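Local coordinates for catalase (Corynebacterium glutamicum atcc 13032, PDB 4B7H) that breaks down hydrogen peroxide to water and oxygen at a haem iron and is inhibited by nitric oxide, at the interface of chains A and B. Numbering follows the deposited sequence. Chains: chain A/B, Catalase.

Contact 1: the interface of chains A and B. Residues chain A 22, 31-34; chain B 398, 406-407, 410, 422.
The aliphatic part of A:Glu33 lies against the backbone of B:Ala406, with CG 3.9 Å from the alanine CA, and the hydroxyl of B:Ser398 packs beside it against the glutamate CB. In this haem catalase, A:Glu33 belongs to the N-terminal arm, which passes beneath the long wrapping loop of a neighbouring subunit, a family hallmark; B:Ala406, B:Gly407 and B:Asp410 come from that loop. A second small apolar touch lies on the far side of B:Asp410, where A:Ser32 CB sits 3.8 Å from ring atom CE2 of B:Tyr422 and the serine OG meets the ring edge in plane.

The carboxylate of B:Asp410 is held by both subunits. Both syn lone pairs point at the arm: OD1 accepts from A:Ser32 OG at 2.7 Å, and OD2 from the backbone N of A:Glu33, also at 2.7 Å and nearly straight (175° at H). A:Ser32 OG gets there by standing anti to its own backbone N (chi1 -174°), where it also accepts from A:Asn34 N. On their anti sides the two oxygens are tied to chain B, OD1 through its anti lone pair by the phenol B:Tyr422 OH at 2.6 Å, OD2 by B:Gly407 N from out of the carboxylate plane. Four donors thus fix the group's rotation and would favour its anionic form. The side-chain amide of A:Asn34 stacks on it with planes 30° apart, its ND2 3.5 Å from OD1.

Further out, water 1 joins A:Asn34 OD1 to B:Ser398 OG. The A:Glu33 chain bends at chi2, carrying its carboxylate away from B:Asp410 and towards A:Thr22, whose OG1 donates to OE2 at 2.8 Å. The threonine backbone faces chain B: its N donates to B:Ala406 O at 2.9 Å, from above the carbonyl plane.

Contact 2: the interface of chains A and B. Residues chain A 61-62, 64, 320, 325, 360; chain B 383-385.
Across the interface, methyl CG2 of A:Ile360 meets the thioether sulfur SD of B:Met385 at 3.7 Å, the two side chains crossing at about a right angle. The methionine is folded at both chi2 (-69°) and chi3 (-68°), which folds the chain so that its sulfur turns to the CG2 methyl while CG packs near A:Ile360 O. A:Ile360 directly follows helix 343-359, the catalase helix that carries the proximal haem tyrosine, A:Tyr352, so the partner subunit packs close to the end of a haem-binding element.

Beside this pair, the CG1 branch of A:Val64 presses on the short B:383-385 segment, 3.8 Å from B:Ser384 CA and also close to the serine N and OG. The ring of A:Phe320, in helix 319-324, reaches the preceding residue tip first: CE2 is 3.4 Å from B:Gly383 O, with CZ little farther away. B:Gly383 has a positive phi and no side chain between its backbone and A:Glu62, whose CA lies against the glycine CA.

Polar contacts here are largely backbone and water. B:Gly383 N donates to A:Glu62 O at 3.1 Å, meeting the carbonyl well off its axis, with a C=O...N angle of 113°. Water 2 takes up A:Arg61 O at 2.7 Å and joins it to both N and OG of B:Ser384, a clamp on backbone and side chain of one residue. The extended side chain of A:Gln325 brings its amide oxygen OE1 towards B:Met385 N, but the link runs through water 3, which is 2.8 Å from OE1 and 3.0 Å from the methionine N. On the valine side, B:Ser384 OG also binds water 4 at 2.6 Å, and the same water reaches the backbone oxygen of A:Ile360.

Contact 1: the interface of chains A and B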
loop_
_atom_site.group_PDB
_atom_site.type_symbol
_atom_site.label_atom_id
_atom_site.label_comp_id
_atom_site.label_asym_id
_atom_site.label_seq_id
_atom_site.Cartn_x
_atom_site.Cartn_y
_atom_site.Cartn_z
ATOM N N THR A 22 24.514 -18.376 -0.122
ATOM C CA THR A 22 23.434 -17.445 -0.404
ATOM C C THR A 22 23.974 -16.131 -0.989
ATOM O O THR A 22 25.178 -15.818 -0.885
ATOM C CB THR A 22 22.622 -17.168 0.868
ATOM O OG1 THR A 22 23.522 -16.871 1.943
ATOM C CG2 THR A 22 21.770 -18.385 1.224
ATOM N N PRO A 31 27.991 -12.808 3.377
ATOM C CA PRO A 31 29.059 -13.311 4.256
ATOM C C PRO A 31 28.528 -14.294 5.319
ATOM O O PRO A 31 29.069 -15.393 5.464
ATOM C CB PRO A 31 29.617 -12.036 4.906
ATOM C CG PRO A 31 29.250 -10.923 3.926
ATOM C CD PRO A 31 27.899 -11.337 3.400
ATOM N N SER A 32 27.473 -13.925 6.041
ATOM C CA SER A 32 26.947 -14.809 7.082
ATOM C C SER A 32 25.439 -14.728 7.241
ATOM O O SER A 32 24.849 -13.641 7.171
ATOM C CB SER A 32 27.614 -14.508 8.432
ATOM O OG SER A 32 27.217 -15.438 9.434
ATOM N N GLU A 33 24.834 -15.891 7.482
ATOM C CA GLU A 33 23.428 -15.974 7.868
ATOM C C GLU A 33 23.293 -16.105 9.379
ATOM O O GLU A 33 22.180 -16.239 9.886
ATOM C CB GLU A 33 22.756 -17.189 7.218
ATOM C CG GLU A 33 22.725 -17.175 5.700
ATOM C CD GLU A 33 21.821 -16.100 5.113
ATOM O OE1 GLU A 33 21.208 -15.309 5.875
ATOM O OE2 GLU A 33 21.699 -16.063 3.869
ATOM N N ASN A 34 24.427 -16.081 10.083
ATOM C CA ASN A 34 24.480 -16.406 11.505
ATOM C C ASN A 34 24.887 -15.274 12.441
ATOM O O ASN A 34 24.409 -15.207 13.578
ATOM C CB ASN A 34 25.432 -17.587 11.736
ATOM C CG ASN A 34 24.933 -18.883 11.103
ATOM O OD1 ASN A 34 23.731 -19.048 10.845
ATOM N ND2 ASN A 34 25.854 -19.816 10.857
ATOM N N SER B 398 18.034 -21.279 7.507
ATOM C CA SER B 398 19.357 -21.879 7.677
ATOM C C SER B 398 19.840 -21.623 9.097
ATOM O O SER B 398 19.454 -20.638 9.721
ATOM C CB SER B 398 20.376 -21.372 6.642
ATOM O OG SER B 398 21.058 -20.202 7.067
ATOM N N ALA B 406 24.387 -21.429 3.106
ATOM C CA ALA B 406 24.359 -20.252 3.963
ATOM C C ALA B 406 25.417 -19.263 3.480
ATOM O O ALA B 406 25.774 -19.279 2.302
ATOM C CB ALA B 406 24.558 -20.633 5.437
ATOM N N GLY B 407 25.908 -18.395 4.361
ATOM C CA GLY B 407 26.897 -17.411 3.943
ATOM C C GLY B 407 28.253 -18.041 3.663
ATOM O O GLY B 407 28.542 -19.151 4.135
ATOM N N ASP B 410 30.091 -19.041 6.736
ATOM C CA ASP B 410 29.448 -20.069 7.552
ATOM C C ASP B 410 29.834 -21.447 7.041
ATOM O O ASP B 410 30.369 -21.565 5.939
ATOM C CB ASP B 410 27.920 -19.942 7.473
ATOM C CG ASP B 410 27.405 -18.567 7.866
ATOM O OD1 ASP B 410 27.966 -17.920 8.786
ATOM O OD2 ASP B 410 26.401 -18.138 7.252
ATOM N N TYR B 422 34.609 -14.559 12.871
ATOM C CA TYR B 422 35.066 -14.459 11.491
ATOM C C TYR B 422 36.077 -13.339 11.268
ATOM O O TYR B 422 36.889 -13.406 10.346
ATOM C CB TYR B 422 33.874 -14.221 10.579
ATOM C CG TYR B 422 32.852 -15.337 10.557
ATOM C CD1 TYR B 422 33.230 -16.681 10.620
ATOM C CD2 TYR B 422 31.501 -15.039 10.440
ATOM C CE1 TYR B 422 32.268 -17.699 10.577
ATOM C CE2 TYR B 422 30.543 -16.039 10.391
ATOM C CZ TYR B 422 30.927 -17.364 10.456
ATOM O OH TYR B 422 29.964 -18.348 10.400
HETATM O O HOH W 1 23.297 -20.863 8.693
#

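Contact 2: the interface of chains A and B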
loop_
_atom_site.group_PDB
_atom_site.type_symbol
_atom_site.label_atom_id
_atom_site.label_comp_id
_atom_site.label_asym_id
_atom_site.label_seq_id
_atom_site.Cartn_x
_atom_site.Cartn_y
_atom_site.Cartn_z
ATOM N N ARG A 61 7.935 -7.724 5.800
ATOM C CA ARG A 61 6.948 -7.456 4.764
ATOM C C ARG A 61 6.377 -8.734 4.142
ATOM O O ARG A 61 5.746 -8.689 3.085
ATOM C CB ARG A 61 7.543 -6.524 3.702
ATOM C CG ARG A 61 7.770 -5.140 4.276
ATOM C CD ARG A 61 8.632 -4.250 3.380
ATOM N NE ARG A 61 8.707 -2.918 3.974
ATOM C CZ ARG A 61 9.463 -2.603 5.025
ATOM N NH1 ARG A 61 10.291 -3.495 5.557
ATOM N NH2 ARG A 61 9.415 -1.378 5.530
ATOM N N GLU A 62 6.564 -9.874 4.809
ATOM C CA GLU A 62 6.059 -11.141 4.269
ATOM C C GLU A 62 4.545 -11.229 4.210
ATOM O O GLU A 62 3.995 -11.821 3.282
ATOM C CB GLU A 62 6.600 -12.330 5.069
ATOM C CG GLU A 62 8.056 -12.555 4.791
ATOM C CD GLU A 62 8.637 -13.795 5.439
ATOM O OE1 GLU A 62 7.887 -14.726 5.830
ATOM O OE2 GLU A 62 9.884 -13.845 5.540
ATOM N N VAL A 64 0.540 -10.245 3.929
ATOM C CA VAL A 64 -0.343 -9.445 3.097
ATOM C C VAL A 64 -1.754 -9.618 3.660
ATOM O O VAL A 64 -1.994 -10.544 4.426
ATOM C CB VAL A 64 -0.252 -9.922 1.639
ATOM C CG1 VAL A 64 1.150 -9.673 1.104
ATOM C CG2 VAL A 64 -0.591 -11.415 1.532
ATOM N N PHE A 320 2.149 -20.035 -1.009
ATOM C CA PHE A 320 1.864 -18.606 -0.972
ATOM C C PHE A 320 1.782 -18.038 -2.383
ATOM O O PHE A 320 0.835 -17.318 -2.727
ATOM C CB PHE A 320 2.922 -17.851 -0.162
ATOM C CG PHE A 320 2.702 -16.362 -0.130
ATOM C CD1 PHE A 320 1.920 -15.791 0.864
ATOM C CD2 PHE A 320 3.264 -15.536 -1.100
ATOM C CE1 PHE A 320 1.713 -14.413 0.904
ATOM C CE2 PHE A 320 3.060 -14.161 -1.072
ATOM C CZ PHE A 320 2.277 -13.602 -0.068
ATOM N N GLN A 325 -1.928 -16.143 -3.437
ATOM C CA GLN A 325 -1.977 -15.064 -4.428
ATOM C C GLN A 325 -2.881 -15.326 -5.638
ATOM O O GLN A 325 -2.995 -14.460 -6.513
ATOM C CB GLN A 325 -0.576 -14.746 -4.956
ATOM C CG GLN A 325 0.351 -14.169 -3.913
ATOM C CD GLN A 325 1.646 -13.646 -4.503
ATOM O OE1 GLN A 325 2.136 -12.584 -4.099
ATOM N NE2 GLN A 325 2.219 -14.393 -5.459
ATOM N N ILE A 360 -3.771 -7.879 -3.275
ATOM C CA ILE A 360 -2.576 -8.302 -3.992
ATOM C C ILE A 360 -1.852 -7.087 -4.572
ATOM O O ILE A 360 -0.703 -6.839 -4.231
ATOM C CB ILE A 360 -2.907 -9.302 -5.111
ATOM C CG1 ILE A 360 -3.710 -10.484 -4.557
ATOM C CG2 ILE A 360 -1.619 -9.787 -5.769
ATOM C CD1 ILE A 360 -4.365 -11.340 -5.645
ATOM N N GLY B 383 5.673 -11.850 0.721
ATOM C CA GLY B 383 5.529 -10.435 0.411
ATOM C C GLY B 383 4.572 -10.198 -0.759
ATOM O O GLY B 383 4.310 -11.093 -1.577
ATOM N N SER B 384 4.042 -8.979 -0.834
ATOM C CA SER B 384 3.122 -8.587 -1.897
ATOM C C SER B 384 3.713 -8.846 -3.281
ATOM O O SER B 384 4.909 -8.610 -3.514
ATOM C CB SER B 384 2.798 -7.094 -1.785
ATOM O OG SER B 384 2.123 -6.798 -0.577
ATOM N N MET B 385 2.871 -9.315 -4.200
ATOM C CA MET B 385 3.258 -9.426 -5.602
ATOM C C MET B 385 4.532 -10.257 -5.776
ATOM O O MET B 385 5.486 -9.844 -6.455
ATOM C CB MET B 385 3.421 -8.030 -6.235
ATOM C CG MET B 385 2.094 -7.284 -6.434
ATOM S SD MET B 385 1.049 -8.025 -7.699
ATOM C CE MET B 385 2.015 -7.663 -9.146
HETATM O O HOH W 2 4.624 -7.019 1.241
HETATM O O HOH W 3 0.582 -10.646 -2.869
HETATM O O HOH W 4 -0.364 -7.080 -1.180
#

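Contact 1 and contact 2 share no residue, and the centres of their C-alpha atoms lie about 26 Å apart. Both use one stretch of chain B, entered at 383-385 in contact 2 and continuing through 398-422 in contact 1, just before strand 423-424. On chain A, helix 50-59 separates the arm of contact 1 from residues 61-64 of contact 2, which draws its other residues from around helices 319-324 and 343-359. Contact 1 thus secures exchanged peripheral segments, whereas contact 2 lies nearer the haem-bearing body. Two-fold symmetry repeats both with the chains exchanged, interlocking two subunits of the tetramer.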